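Local coordinates for protein lactaldehyde dehydrogenase (Escherichia coli, PDB 2ILU) that catalyses the irreversible NAD-dependent oxidation of L-lactaldehyde, formed in L-fucose and L-rhamnose breakdown, to L-lactate, and also oxidises glycolaldehyde to glycolate, at residues I175-F180 / F202-G207. Numbering follows the deposited sequence.
Sequences IKPSEF and FNLVLG. With NDP (NADPH dihydro-nicotinamide-adenine-dinucleotide phosphate), chain D.
I175 pairs with L204 as a parallel beta bridge. I175 N donates to N203 O (2.9 Å). I175 O accepts from V205 N (2.9 Å, 167° at the hydrogen). The two strands are joined through helix 183-195, a beta-alpha-beta crossover of the Rossmann-like cofactor domain. On the I175 and L204 side of the bridge, the F202 ring is met at its edge, near its plane. Here I175 CD1 lies 3.7 Å from F202 CE1. The other branch of I175, CG2, is anti to the backbone N and lies against L204 CD1. L204 CD1 also lies 3.6 Å from P177 CD. The proline ring stands roughly at right angles to both leucines, with CG against CD2 of L206. Helix 183-195 covers this apolar patch through A185 and I186.

K176 takes a different course. Its CB and CG pass the carbonyl O of V205, and V212 and L216 of helix 209-218 also touch the chain. Bends at chi3 (78°) and chi4 (58°) bring K176 NZ round to P177 O (2.7 Å) and to O3B of the cofactor (3.0 Å); its bond to O2B is weak. E179 N donates to O1X of the 2'-phosphate (2.7 Å), while E179 OE1 lies 3.2 Å from phosphate O2X. A water accepts from G207 N and donates weakly to P177 O, linking the two loops beyond the strands.

The carboxylate of E179 probably repels the 2'-phosphate if both are charged. Such a neighbour is consistent with an enzyme that uses NAD, whose adenosine ribose carries a 2'-hydroxyl instead of a phosphate, although NADPH is bound here.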
ATOM      1  N   ILE A 175     -25.165  13.768  13.021  1.00 12.49           N
ATOM      2  CA  ILE A 175     -24.368  14.814  13.624  1.00 11.69           C
ATOM      3  C   ILE A 175     -25.090  15.697  14.661  1.00 12.26           C
ATOM      4  O   ILE A 175     -26.263  16.040  14.467  1.00 11.88           O
ATOM      5  CB  ILE A 175     -23.815  15.736  12.523  1.00 11.57           C
ATOM      6  CG1 ILE A 175     -22.650  15.045  11.826  1.00 16.12           C
ATOM      7  CG2 ILE A 175     -23.401  17.067  13.096  1.00  9.36           C
ATOM      8  CD1 ILE A 175     -22.131  15.803  10.630  1.00 19.84           C
ATOM      9  N   LYS A 176     -24.398  16.012  15.749  1.00 12.78           N
ATOM     10  CA  LYS A 176     -24.935  16.932  16.743  1.00 12.72           C
ATOM     11  C   LYS A 176     -24.016  18.137  16.814  1.00 12.16           C
ATOM     12  O   LYS A 176     -22.982  18.060  17.461  1.00 10.85           O
ATOM     13  CB  LYS A 176     -25.025  16.332  18.146  1.00 11.98           C
ATOM     14  CG  LYS A 176     -25.727  17.306  19.118  1.00 12.84           C
ATOM     15  CD  LYS A 176     -25.509  16.990  20.596  1.00 13.05           C
ATOM     16  CE  LYS A 176     -24.150  17.456  21.061  1.00 10.38           C
ATOM     17  NZ  LYS A 176     -24.003  18.913  20.828  1.00 11.92           N
ATOM     18  N   PRO A 177     -24.371  19.234  16.144  1.00 13.07           N
ATOM     19  CA  PRO A 177     -23.502  20.408  16.189  1.00 13.07           C
ATOM     20  C   PRO A 177     -23.329  20.885  17.627  1.00 13.90           C
ATOM     21  O   PRO A 177     -23.985  20.351  18.518  1.00 13.37           O
ATOM     22  CB  PRO A 177     -24.255  21.420  15.341  1.00 13.97           C
ATOM     23  CG  PRO A 177     -25.671  21.087  15.637  1.00 14.75           C
ATOM     24  CD  PRO A 177     -25.687  19.571  15.583  1.00 11.68           C
ATOM     25  N   SER A 178     -22.440  21.842  17.844  1.00 15.60           N
ATOM     26  CA  SER A 178     -22.271  22.369  19.177  1.00 16.62           C
ATOM     27  C   SER A 178     -23.440  23.273  19.566  1.00 18.52           C
ATOM     28  O   SER A 178     -23.961  24.005  18.721  1.00 18.69           O
ATOM     29  CB  SER A 178     -20.980  23.174  19.287  1.00 19.09           C
ATOM     30  OG  SER A 178     -21.020  24.032  20.419  1.00 17.15           O
ATOM     31  N   GLU A 179     -23.838  23.181  20.822  1.00 20.63           N
ATOM     32  CA  GLU A 179     -24.913  23.974  21.388  1.00 21.70           C
ATOM     33  C   GLU A 179     -24.735  25.500  21.170  1.00 20.98           C
ATOM     34  O   GLU A 179     -25.730  26.212  21.080  1.00 21.79           O
ATOM     35  CB  GLU A 179     -24.969  23.639  22.874  1.00 23.59           C
ATOM     36  CG  GLU A 179     -25.814  24.501  23.737  1.00 28.37           C
ATOM     37  CD  GLU A 179     -25.450  24.305  25.190  1.00 31.99           C
ATOM     38  OE1 GLU A 179     -25.449  23.138  25.649  1.00 30.84           O
ATOM     39  OE2 GLU A 179     -25.154  25.316  25.866  1.00 35.03           O
ATOM     40  N   PHE A 180     -23.488  25.960  21.077  1.00 20.42           N
ATOM     41  CA  PHE A 180     -23.174  27.372  20.871  1.00 19.53           C
ATOM     42  C   PHE A 180     -23.043  27.780  19.399  1.00 20.93           C
ATOM     43  O   PHE A 180     -23.122  28.966  19.101  1.00 23.90           O
ATOM     44  CB  PHE A 180     -21.850  27.730  21.541  1.00 18.94           C
ATOM     45  CG  PHE A 180     -21.715  27.217  22.927  1.00 20.06           C
ATOM     46  CD1 PHE A 180     -22.518  27.715  23.947  1.00 20.73           C
ATOM     47  CD2 PHE A 180     -20.804  26.200  23.213  1.00 18.64           C
ATOM     48  CE1 PHE A 180     -22.419  27.200  25.246  1.00 23.27           C
ATOM     49  CE2 PHE A 180     -20.695  25.680  24.498  1.00 19.30           C
ATOM     50  CZ  PHE A 180     -21.502  26.176  25.519  1.00 21.42           C
ATOM     51  N   PHE A 202     -27.902  11.373   5.947  1.00 10.86           N
ATOM     52  CA  PHE A 202     -27.400  12.463   6.750  1.00 10.02           C
ATOM     53  C   PHE A 202     -28.464  13.013   7.698  1.00 11.57           C
ATOM     54  O   PHE A 202     -29.508  13.460   7.224  1.00 14.72           O
ATOM     55  CB  PHE A 202     -26.896  13.611   5.883  1.00  7.46           C
ATOM     56  CG  PHE A 202     -26.398  14.768   6.685  1.00  7.96           C
ATOM     57  CD1 PHE A 202     -25.112  14.763   7.209  1.00  8.02           C
ATOM     58  CD2 PHE A 202     -27.234  15.840   6.975  1.00  7.33           C
ATOM     59  CE1 PHE A 202     -24.672  15.809   8.009  1.00  8.12           C
ATOM     60  CE2 PHE A 202     -26.803  16.887   7.773  1.00  6.18           C
ATOM     61  CZ  PHE A 202     -25.520  16.873   8.290  1.00  7.40           C
ATOM     62  N   ASN A 203     -28.203  12.980   8.997  1.00 11.23           N
ATOM     63  CA  ASN A 203     -29.156  13.476   9.971  1.00 11.43           C
ATOM     64  C   ASN A 203     -28.553  14.500  10.924  1.00 13.76           C
ATOM     65  O   ASN A 203     -27.398  14.337  11.327  1.00 12.70           O
ATOM     66  CB  ASN A 203     -29.715  12.313  10.780  1.00 10.86           C
ATOM     67  CG  ASN A 203     -30.395  11.284   9.909  1.00 13.21           C
ATOM     68  OD1 ASN A 203     -31.537  11.469   9.482  1.00 16.80           O
ATOM     69  ND2 ASN A 203     -29.694  10.199   9.627  1.00 12.24           N
ATOM     70  N   LEU A 204     -29.315  15.531  11.266  1.00 14.50           N
ATOM     71  CA  LEU A 204     -28.828  16.548  12.179  1.00 15.61           C
ATOM     72  C   LEU A 204     -29.712  16.673  13.427  1.00 17.54           C
ATOM     73  O   LEU A 204     -30.904  16.940  13.284  1.00 19.15           O
ATOM     74  CB  LEU A 204     -28.767  17.896  11.463  1.00 14.15           C
ATOM     75  CG  LEU A 204     -28.165  19.051  12.261  1.00 13.05           C
ATOM     76  CD1 LEU A 204     -26.650  18.963  12.219  1.00 10.51           C
ATOM     77  CD2 LEU A 204     -28.630  20.369  11.666  1.00 13.59           C
ATOM     78  N   VAL A 205     -29.156  16.462  14.611  1.00 18.01           N
ATOM     79  CA  VAL A 205     -29.961  16.583  15.817  1.00 18.53           C
ATOM     80  C   VAL A 205     -29.432  17.636  16.798  1.00 18.68           C
ATOM     81  O   VAL A 205     -28.273  17.569  17.193  1.00 20.71           O
ATOM     82  CB  VAL A 205     -30.115  15.212  16.543  1.00 19.21           C
ATOM     83  CG1 VAL A 205     -30.889  14.245  15.664  1.00 18.08           C
ATOM     84  CG2 VAL A 205     -28.753  14.634  16.893  1.00 20.35           C
ATOM     85  N   LEU A 206     -30.280  18.590  17.162  1.00 18.83           N
ATOM     86  CA  LEU A 206     -29.890  19.666  18.060  1.00 17.13           C
ATOM     87  C   LEU A 206     -30.139  19.385  19.552  1.00 15.37           C
ATOM     88  O   LEU A 206     -31.098  18.695  19.881  1.00 14.81           O
ATOM     89  CB  LEU A 206     -30.614  20.942  17.632  1.00 16.24           C
ATOM     90  CG  LEU A 206     -30.370  21.211  16.150  1.00 14.06           C
ATOM     91  CD1 LEU A 206     -31.263  22.327  15.651  1.00 16.77           C
ATOM     92  CD2 LEU A 206     -28.914  21.560  15.964  1.00 13.39           C
ATOM     93  N   GLY A 207     -29.286  19.922  20.413  1.00 16.25           N
ATOM     94  CA  GLY A 207     -29.427  19.703  21.841  1.00 17.21           C
ATOM     95  C   GLY A 207     -28.097  19.817  22.560  1.00 18.07           C
ATOM     96  O   GLY A 207     -27.116  20.310  22.004  1.00 18.28           O
TER
HETATM   97  PA  NDP D 482     -16.380  20.251  24.574  1.00 35.06           P
HETATM   98  O1A NDP D 482     -15.540  19.232  25.238  1.00 38.79           O
HETATM   99  O2A NDP D 482     -17.206  21.143  25.402  1.00 37.73           O
HETATM  100  O5B NDP D 482     -17.237  19.438  23.550  1.00 33.88           O
HETATM  101  C5B NDP D 482     -18.128  20.143  22.677  1.00 26.42           C
HETATM  102  C4B NDP D 482     -18.932  19.116  21.888  1.00 23.51           C
HETATM  103  O4B NDP D 482     -18.948  17.891  22.743  1.00 23.41           O
HETATM  104  C3B NDP D 482     -20.351  19.572  21.826  1.00 23.40           C
HETATM  105  O3B NDP D 482     -21.042  18.921  20.752  1.00 22.29           O
HETATM  106  C2B NDP D 482     -20.814  19.150  23.178  1.00 24.09           C
HETATM  107  O2B NDP D 482     -22.159  19.379  23.474  1.00 28.51           O
HETATM  108  C1B NDP D 482     -20.322  17.722  23.210  1.00 22.21           C
HETATM  109  N9A NDP D 482     -20.283  17.146  24.557  1.00 20.86           N
HETATM  110  C8A NDP D 482     -19.992  17.820  25.733  1.00 18.89           C
HETATM  111  N7A NDP D 482     -20.123  17.070  26.821  1.00 17.37           N
HETATM  112  C5A NDP D 482     -20.507  15.865  26.339  1.00 19.90           C
HETATM  113  C6A NDP D 482     -20.802  14.636  27.007  1.00 19.42           C
HETATM  114  N6A NDP D 482     -20.742  14.497  28.327  1.00 20.05           N
HETATM  115  N1A NDP D 482     -21.164  13.585  26.202  1.00 17.97           N
HETATM  116  C2A NDP D 482     -21.235  13.690  24.857  1.00 17.54           C
HETATM  117  N3A NDP D 482     -20.973  14.817  24.126  1.00 18.41           N
HETATM  118  C4A NDP D 482     -20.604  15.890  24.927  1.00 19.94           C
HETATM  119  O3  NDP D 482     -15.451  21.130  23.589  1.00 45.25           O
HETATM  120  PN  NDP D 482     -15.439  22.599  22.986  1.00 51.13           P
HETATM  121  O1N NDP D 482     -16.838  23.034  22.742  1.00 51.18           O
HETATM  122  O2N NDP D 482     -14.530  22.521  21.804  1.00 52.45           O
HETATM  123  O5D NDP D 482     -14.704  23.556  24.061  1.00 56.34           O
HETATM  124  C5D NDP D 482     -15.067  23.598  25.469  1.00 65.47           C
HETATM  125  C4D NDP D 482     -16.056  24.704  25.744  1.00 71.33           C
HETATM  126  O4D NDP D 482     -17.329  24.158  26.219  1.00 74.70           O
HETATM  127  C3D NDP D 482     -15.661  25.730  26.822  1.00 73.54           C
HETATM  128  O3D NDP D 482     -14.696  26.661  26.409  1.00 73.18           O
HETATM  129  C2D NDP D 482     -17.017  26.301  27.219  1.00 75.25           C
HETATM  130  O2D NDP D 482     -17.344  27.379  26.341  1.00 75.46           O
HETATM  131  C1D NDP D 482     -17.956  25.090  27.094  1.00 76.98           C
HETATM  132  N1N NDP D 482     -18.284  24.423  28.423  1.00 80.12           N
HETATM  133  C2N NDP D 482     -19.394  24.868  29.124  1.00 81.72           C
HETATM  134  C3N NDP D 482     -19.771  24.316  30.352  1.00 83.14           C
HETATM  135  C7N NDP D 482     -20.995  24.803  31.132  1.00 83.08           C
HETATM  136  O7N NDP D 482     -21.156  26.013  31.312  1.00 82.57           O
HETATM  137  N7N NDP D 482     -21.841  23.853  31.574  1.00 82.17           N
HETATM  138  C4N NDP D 482     -18.968  23.241  30.909  1.00 82.71           C
HETATM  139  C5N NDP D 482     -17.834  22.788  30.190  1.00 81.68           C
HETATM  140  C6N NDP D 482     -17.484  23.356  28.970  1.00 81.47           C
HETATM  141  P2B NDP D 482     -22.641  20.876  23.883  1.00 29.33           P
HETATM  142  O1X NDP D 482     -22.440  21.746  22.683  1.00 27.90           O
HETATM  143  O2X NDP D 482     -24.069  20.645  24.289  1.00 33.80           O
HETATM  144  O3X NDP D 482     -21.774  21.281  25.050  1.00 31.78           O
HETATM  145  O   HOH W   1     -27.290  21.061  19.255  1.00 16.63           O